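Local coordinates for gamma-glutamyltransferase 1 Threonine peptidase. MEROPS family T03 (Pseudomonas nitroreducens, PDB 7D9W) that catalyses transfer of the gamma-glutamyl group of glutathione and related compounds to amino acids or water, as an N-terminal nucleophile enzyme of two chains, at the interface of chains B and A. Numbering follows the deposited sequence. Chains: chain A, Gamma-glutamyltransferase 1 Threonine peptidase. MEROPS family T03; chain B, Gamma-glutamyltransferase 1 Threonine peptidase. MEROPS family T03.

Chains A and B are the two subunits of one gamma-glutamyltranspeptidase, made by self-cleavage of a single precursor. Contacts 1 and 3 lie about 17 Å apart, measured between the centres of their C-alpha atoms. Chain A links them through one stretch: A:Gly67 and A:Arg69 serve contact 1, and A:Leu71, A:Ser72 and A:Ser73 serve contact 3. Helix 297-317 of chain B enters contact 3, and B:Asp320 of contact 1 follows it. The centre of contact 2, by the same measure, is about 33 Å from each of the others. It ties down the start of the modelled part of chain B. Together they join the subunits at well-separated points.

Contact 1: the interface of chains B and A. Residues chain B 94-96, 245-246, 248, 320; chain A 67, 69.
B:Asp320 OD2, a carboxylate oxygen, accepts from the backbone N of A:Arg69 at 2.7 Å. The bond is nearly straight, 170° at the hydrogen, and uses the anti lone pair. Water 2 also binds this oxygen and joins it to A:Gly67 O and to A:Arg69 NH1. The A:Arg69 side chain runs extended from CG to NE (chi2 161°), which carries its guanidinium between B:Arg94 O and B:Lys248 CG. The carbonyl oxygen stands 3.6 Å above one face of the guanidinium plane, toward the rim, and the lysine methylene lies over the opposite face. There A:Arg69 NH2 donates to the backbone O of B:Gln246 at 3.0 Å. The acceptor lies in the guanidinium plane, and the donor lies in the carbonyl plane. Water 3 bridges A:Arg69 NH1 to the same carbonyl. B:Tyr245 OH donates to B:Arg94 O at 2.7 Å and so helps to place that carbonyl. B:Ile96 CG2 packs 3.8 Å from A:Arg69 CG, and the two residues form an antiparallel beta bridge. A leucine in place of A:Arg69 would probably leave B:Gln246 O without its NH2 donor and water 3 without its NH1 partner. The site fastens the chain A segment just before the glutamate-binding serines A:Ser72 and A:Ser73 to chain B, and probably steadies that wall of the active site.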
loop_
_atom_site.group_PDB
_atom_site.type_symbol
_atom_site.label_atom_id
_atom_site.label_comp_id
_atom_site.label_asym_id
_atom_site.label_seq_id
_atom_site.Cartn_x
_atom_site.Cartn_y
_atom_site.Cartn_z
ATOM N N ARG B 94 -4.760 -6.855 -6.795
ATOM C CA ARG B 94 -4.668 -7.508 -5.499
ATOM C C ARG B 94 -4.737 -9.023 -5.651
ATOM O O ARG B 94 -5.438 -9.547 -6.514
ATOM C CB ARG B 94 -5.818 -7.016 -4.619
ATOM C CG ARG B 94 -5.883 -7.583 -3.219
ATOM C CD ARG B 94 -4.864 -6.937 -2.319
ATOM N NE ARG B 94 -5.264 -6.968 -0.916
ATOM C CZ ARG B 94 -4.457 -6.656 0.093
ATOM N NH1 ARG B 94 -3.203 -6.302 -0.145
ATOM N NH2 ARG B 94 -4.898 -6.706 1.341
ATOM N N GLU B 95 -4.012 -9.729 -4.786
ATOM C CA GLU B 95 -4.060 -11.182 -4.797
ATOM C C GLU B 95 -5.463 -11.676 -4.443
ATOM O O GLU B 95 -6.252 -10.977 -3.804
ATOM C CB GLU B 95 -3.058 -11.760 -3.796
ATOM C CG GLU B 95 -1.622 -11.349 -4.032
ATOM C CD GLU B 95 -1.193 -10.225 -3.116
ATOM O OE1 GLU B 95 -1.890 -9.187 -3.070
ATOM O OE2 GLU B 95 -0.158 -10.381 -2.431
ATOM N N ILE B 96 -5.762 -12.913 -4.854
ATOM C CA ILE B 96 -7.011 -13.574 -4.495
ATOM C C ILE B 96 -6.706 -14.839 -3.704
ATOM O O ILE B 96 -5.675 -15.490 -3.905
ATOM C CB ILE B 96 -7.892 -13.915 -5.720
ATOM C CG1 ILE B 96 -7.146 -14.794 -6.729
ATOM C CG2 ILE B 96 -8.412 -12.648 -6.398
ATOM C CD1 ILE B 96 -8.021 -15.227 -7.905
ATOM N N TYR B 245 -6.619 -16.089 -12.649
ATOM C CA TYR B 245 -6.396 -14.763 -12.096
ATOM C C TYR B 245 -6.672 -13.685 -13.142
ATOM O O TYR B 245 -6.236 -13.786 -14.291
ATOM C CB TYR B 245 -4.978 -14.578 -11.574
ATOM C CG TYR B 245 -4.883 -13.219 -10.921
ATOM C CD1 TYR B 245 -5.363 -13.019 -9.634
ATOM C CD2 TYR B 245 -4.408 -12.118 -11.622
ATOM C CE1 TYR B 245 -5.323 -11.777 -9.045
ATOM C CE2 TYR B 245 -4.369 -10.871 -11.042
ATOM C CZ TYR B 245 -4.833 -10.705 -9.752
ATOM O OH TYR B 245 -4.803 -9.467 -9.160
ATOM N N GLN B 246 -7.383 -12.635 -12.731
ATOM C CA GLN B 246 -7.532 -11.437 -13.544
ATOM C C GLN B 246 -7.380 -10.195 -12.677
ATOM O O GLN B 246 -7.928 -10.132 -11.574
ATOM C CB GLN B 246 -8.892 -11.382 -14.254
ATOM C CG GLN B 246 -9.157 -12.546 -15.198
ATOM C CD GLN B 246 -8.227 -12.559 -16.403
ATOM O OE1 GLN B 246 -8.075 -11.555 -17.103
ATOM N NE2 GLN B 246 -7.606 -13.705 -16.655
ATOM N N LYS B 248 -8.518 -6.299 -12.168
ATOM C CA LYS B 248 -9.841 -5.709 -12.340
ATOM C C LYS B 248 -9.733 -4.193 -12.387
ATOM O O LYS B 248 -9.221 -3.574 -11.447
ATOM C CB LYS B 248 -10.776 -6.141 -11.203
ATOM C CG LYS B 248 -11.125 -7.629 -11.226
ATOM C CD LYS B 248 -12.281 -7.961 -10.292
ATOM C CE LYS B 248 -12.934 -9.286 -10.658
ATOM N NZ LYS B 248 -14.298 -9.403 -10.062
ATOM N N ASP B 320 -14.172 -7.606 -0.010
ATOM C CA ASP B 320 -14.272 -7.747 -1.458
ATOM C C ASP B 320 -15.718 -7.483 -1.879
ATOM O O ASP B 320 -16.625 -8.216 -1.450
ATOM C CB ASP B 320 -13.827 -9.139 -1.896
ATOM C CG ASP B 320 -13.780 -9.306 -3.418
ATOM O OD1 ASP B 320 -14.619 -8.732 -4.147
ATOM O OD2 ASP B 320 -12.880 -10.038 -3.885
ATOM N N GLY A 67 -11.105 -17.307 -4.051
ATOM C CA GLY A 67 -11.182 -16.319 -5.110
ATOM C C GLY A 67 -11.406 -14.898 -4.645
ATOM O O GLY A 67 -11.548 -13.998 -5.486
ATOM N N ARG A 69 -10.644 -11.233 -2.828
ATOM C CA ARG A 69 -9.585 -10.280 -2.536
ATOM C C ARG A 69 -9.670 -9.859 -1.076
ATOM O O ARG A 69 -10.735 -9.457 -0.591
ATOM C CB ARG A 69 -9.684 -9.054 -3.439
ATOM C CG ARG A 69 -9.287 -9.330 -4.879
ATOM C CD ARG A 69 -9.829 -8.255 -5.815
ATOM N NE ARG A 69 -8.994 -8.056 -6.996
ATOM C CZ ARG A 69 -8.912 -8.905 -8.016
ATOM N NH1 ARG A 69 -9.621 -10.030 -8.017
ATOM N NH2 ARG A 69 -8.126 -8.621 -9.046
HETATM O O HOH W 1 -12.442 -9.075 1.564
HETATM O O HOH W 2 -11.939 -11.160 -6.221
HETATM O O HOH W 3 -9.678 -11.903 -10.169
#

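Contact 2: the interface of chains B and A. Residues chain B 27-28; chain A 7-8, 11, 172, 174-175, 177.
B:Leu27 has CG anti to its carbonyl carbon (chi1 -56°) and a second torsion of 178°, which sends its two methyls toward different parts of chain A. B:Leu27 CD1 packs 3.6 Å from CG1 of A:Val7, at the end of strand 2-7. The two side chains cross at about a right angle. A:Val7 holds CG1 opposite its backbone N, which presents this methyl to the leucine. B:Leu27 CD1 also lies 3.9 Å from A:Gly11 CA, in the turn after that strand. The other methyl, B:Leu27 CD2, meets A:Val172 CG1 tip to tip at 3.9 Å. CD2 also touches A:Lys175 CA and the backbone O of A:Gly174. A:Leu177 comes in beside the base of the side chain, with CD1 4.0 Å from B:Leu27 CB. The leucine is packed between the end of strand 2-7 and the hairpin of strands 168-173 and 176-181, among methyls and backbone carbonyls. This probably anchors the start of the ordered part of chain B on chain A. The centre of the contact is about 25 Å from the nucleophile A:Thr1. The side chains of B:Asp28 and A:Lys175 are incomplete, but their backbones are joined. B:Asp28 N donates to A:Lys175 O at 2.6 Å, with 161° at the hydrogen and the donor in the carbonyl plane.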
loop_
_atom_site.group_PDB
_atom_site.type_symbol
_atom_site.label_atom_id
_atom_site.label_comp_id
_atom_site.label_asym_id
_atom_site.label_seq_id
_atom_site.Cartn_x
_atom_site.Cartn_y
_atom_site.Cartn_z
ATOM N N LEU B 27 3.401 20.126 -19.245
ATOM C CA LEU B 27 4.101 20.600 -18.061
ATOM C C LEU B 27 5.548 20.935 -18.408
ATOM O O LEU B 27 6.013 20.703 -19.526
ATOM C CB LEU B 27 4.045 19.541 -16.959
ATOM C CG LEU B 27 2.648 19.083 -16.544
ATOM C CD1 LEU B 27 2.733 18.006 -15.480
ATOM C CD2 LEU B 27 1.853 20.279 -16.051
ATOM N N ASP B 28 6.271 21.473 -17.420
ATOM C CA ASP B 28 7.690 21.762 -17.592
ATOM C C ASP B 28 8.548 20.504 -17.639
ATOM O O ASP B 28 9.774 20.613 -17.749
ATOM C CB ASP B 28 8.181 22.674 -16.465
ATOM N N VAL A 7 4.579 11.516 -12.760
ATOM C CA VAL A 7 3.868 12.443 -13.631
ATOM C C VAL A 7 4.703 12.575 -14.899
ATOM O O VAL A 7 5.932 12.682 -14.822
ATOM C CB VAL A 7 3.673 13.816 -12.956
ATOM C CG1 VAL A 7 2.947 14.780 -13.880
ATOM C CG2 VAL A 7 2.915 13.673 -11.645
ATOM N N ASP A 8 4.059 12.549 -16.062
ATOM C CA ASP A 8 4.784 12.776 -17.307
ATOM C C ASP A 8 4.469 14.168 -17.849
ATOM O O ASP A 8 3.558 14.858 -17.381
ATOM C CB ASP A 8 4.493 11.676 -18.345
ATOM C CG ASP A 8 3.078 11.712 -18.905
ATOM O OD1 ASP A 8 2.452 12.791 -18.958
ATOM O OD2 ASP A 8 2.597 10.636 -19.326
ATOM N N GLY A 11 1.039 15.690 -18.402
ATOM C CA GLY A 11 0.110 15.818 -17.305
ATOM C C GLY A 11 -0.560 14.531 -16.889
ATOM O O GLY A 11 -1.483 14.574 -16.066
ATOM N N VAL A 172 2.337 19.502 -8.466
ATOM C CA VAL A 172 2.363 20.276 -9.703
ATOM C C VAL A 172 1.772 21.644 -9.389
ATOM O O VAL A 172 0.629 21.744 -8.927
ATOM C CB VAL A 172 1.588 19.576 -10.830
ATOM C CG1 VAL A 172 1.739 20.337 -12.142
ATOM C CG2 VAL A 172 2.068 18.142 -11.000
ATOM N N GLY A 174 1.008 24.807 -11.450
ATOM C CA GLY A 174 0.957 25.250 -12.827
ATOM C C GLY A 174 1.627 24.245 -13.740
ATOM O O GLY A 174 1.191 23.094 -13.825
ATOM N N LYS A 175 2.692 24.663 -14.421
ATOM C CA LYS A 175 3.484 23.777 -15.261
ATOM C C LYS A 175 4.730 23.255 -14.557
ATOM O O LYS A 175 5.446 22.426 -15.129
ATOM C CB LYS A 175 3.890 24.499 -16.551
ATOM N N LEU A 177 6.949 21.357 -11.431
ATOM C CA LEU A 177 6.833 20.159 -10.621
ATOM C C LEU A 177 7.876 20.180 -9.515
ATOM O O LEU A 177 8.974 20.714 -9.683
ATOM C CB LEU A 177 7.029 18.902 -11.465
ATOM C CG LEU A 177 6.081 18.732 -12.649
ATOM C CD1 LEU A 177 6.668 19.359 -13.907
ATOM C CD2 LEU A 177 5.785 17.260 -12.858
#

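Contact 3: the interface of chains B and A. Residues chain B 270, 311, 314-315; chain A 56-57, 71-73, 98.
Helix 297-317 of chain B lays B:Phe311, B:Arg314 and B:Ala315 against chain A, beside the glutamate-binding loop that holds A:Ser72 and A:Ser73. B:Ser270 grips that loop from the chain B side. Its backbone N and its hydroxyl OG both donate to the backbone O of A:Ser72, each at 2.8 Å. The N-H bond is almost straight, 175° at the hydrogen, though the donor is tilted from the carbonyl plane. The B:Ser270 hydroxyl sits between its own backbone N and carbonyl carbon (chi1 63°), which lets OG and N share one acceptor. B:Arg314 NE donates to B:Ser270 OG at 2.8 Å, a bent bond with OG tilted out of the guanidinium plane. It helps to fix the hydroxyl while itself lying against chain A. The arginine reaches it with a chain extended from CG to NE (chi2 -178°). A:Leu71 CD2 caps the centre of one B:Arg314 guanidinium face, 3.5 Å above the plane. At its edge, water 4 links NH1 to A:Val57 O, and water 5 links NH2 to A:Leu71 O. B:Arg314 NH2 makes a weak bond to A:Ser73 OG at 3.0 Å. B:Phe311 and A:Phe98 approach from opposite sides and touch at their outer rims, CZ to CZ at 3.5 Å, the rings moderately inclined. B:Ala315 CB packs on A:Val57 CG2 at 3.7 Å. The centre of the site lies about 13 Å from the nucleophile A:Thr1, where helix 297-317 meets chain A loops and the start of helix 97-109.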
loop_
_atom_site.group_PDB
_atom_site.type_symbol
_atom_site.label_atom_id
_atom_site.label_comp_id
_atom_site.label_asym_id
_atom_site.label_seq_id
_atom_site.Cartn_x
_atom_site.Cartn_y
_atom_site.Cartn_z
ATOM N N SER B 270 -9.870 -0.407 1.847
ATOM C CA SER B 270 -10.632 0.350 2.828
ATOM C C SER B 270 -10.266 1.828 2.827
ATOM O O SER B 270 -10.950 2.620 3.482
ATOM C CB SER B 270 -10.402 -0.235 4.223
ATOM O OG SER B 270 -9.042 -0.111 4.609
ATOM N N PHE B 311 -12.611 3.303 11.898
ATOM C CA PHE B 311 -12.225 1.912 12.097
ATOM C C PHE B 311 -13.361 1.052 12.620
ATOM O O PHE B 311 -13.342 -0.165 12.409
ATOM C CB PHE B 311 -11.016 1.839 13.020
ATOM C CG PHE B 311 -9.732 2.046 12.292
ATOM C CD1 PHE B 311 -9.098 0.980 11.687
ATOM C CD2 PHE B 311 -9.186 3.312 12.158
ATOM C CE1 PHE B 311 -7.931 1.162 10.980
ATOM C CE2 PHE B 311 -8.007 3.500 11.458
ATOM C CZ PHE B 311 -7.384 2.424 10.868
ATOM N N ARG B 314 -14.916 0.179 9.348
ATOM C CA ARG B 314 -14.014 -0.650 8.557
ATOM C C ARG B 314 -14.124 -2.111 8.969
ATOM O O ARG B 314 -14.246 -3.003 8.120
ATOM C CB ARG B 314 -12.582 -0.143 8.717
ATOM C CG ARG B 314 -11.525 -0.962 7.989
ATOM C CD ARG B 314 -10.127 -0.401 8.246
ATOM N NE ARG B 314 -9.138 -0.948 7.319
ATOM C CZ ARG B 314 -8.651 -2.185 7.373
ATOM N NH1 ARG B 314 -9.048 -3.022 8.319
ATOM N NH2 ARG B 314 -7.762 -2.590 6.471
ATOM N N ALA B 315 -14.115 -2.370 10.276
ATOM C CA ALA B 315 -14.119 -3.743 10.761
ATOM C C ALA B 315 -15.442 -4.439 10.483
ATOM O O ALA B 315 -15.473 -5.661 10.291
ATOM C CB ALA B 315 -13.817 -3.763 12.261
ATOM N N VAL A 56 -5.805 -4.855 13.196
ATOM C CA VAL A 56 -7.156 -4.588 12.718
ATOM C C VAL A 56 -7.951 -5.883 12.723
ATOM O O VAL A 56 -7.398 -6.982 12.601
ATOM C CB VAL A 56 -7.146 -3.931 11.321
ATOM C CG1 VAL A 56 -6.543 -2.523 11.416
ATOM C CG2 VAL A 56 -6.382 -4.774 10.328
ATOM N N VAL A 57 -9.266 -5.751 12.887
ATOM C CA VAL A 57 -10.150 -6.891 13.062
ATOM C C VAL A 57 -11.188 -6.890 11.944
ATOM O O VAL A 57 -11.299 -5.947 11.159
ATOM C CB VAL A 57 -10.838 -6.891 14.441
ATOM C CG1 VAL A 57 -9.802 -6.984 15.555
ATOM C CG2 VAL A 57 -11.694 -5.645 14.611
ATOM N N LEU A 71 -9.141 -7.561 2.197
ATOM C CA LEU A 71 -9.264 -6.134 2.444
ATOM C C LEU A 71 -7.893 -5.511 2.621
ATOM O O LEU A 71 -7.042 -6.040 3.341
ATOM C CB LEU A 71 -10.118 -5.860 3.688
ATOM C CG LEU A 71 -10.439 -4.380 3.925
ATOM C CD1 LEU A 71 -11.432 -3.851 2.894
ATOM C CD2 LEU A 71 -10.954 -4.143 5.343
ATOM N N SER A 72 -7.685 -4.376 1.965
ATOM C CA SER A 72 -6.418 -3.668 1.991
ATOM C C SER A 72 -6.589 -2.316 2.664
ATOM O O SER A 72 -7.705 -1.821 2.836
ATOM C CB SER A 72 -5.871 -3.455 0.572
ATOM O OG SER A 72 -4.544 -2.948 0.618
ATOM N N SER A 73 -5.454 -1.725 3.036
ATOM C CA SER A 73 -5.384 -0.325 3.436
ATOM C C SER A 73 -4.631 0.522 2.416
ATOM O O SER A 73 -4.558 1.746 2.574
ATOM C CB SER A 73 -4.716 -0.191 4.811
ATOM O OG SER A 73 -5.477 -0.816 5.832
ATOM N N PHE A 98 -3.857 5.074 5.187
ATOM C CA PHE A 98 -4.784 6.150 4.854
ATOM C C PHE A 98 -4.805 7.246 5.916
ATOM O O PHE A 98 -5.107 8.400 5.588
ATOM C CB PHE A 98 -6.206 5.628 4.585
ATOM C CG PHE A 98 -6.716 4.640 5.587
ATOM C CD1 PHE A 98 -7.311 5.070 6.764
ATOM C CD2 PHE A 98 -6.643 3.280 5.335
ATOM C CE1 PHE A 98 -7.799 4.153 7.687
ATOM C CE2 PHE A 98 -7.133 2.357 6.252
ATOM C CZ PHE A 98 -7.707 2.796 7.433
HETATM O O HOH W 4 -10.775 -3.302 10.533
HETATM O O HOH W 5 -6.775 -5.358 6.102
#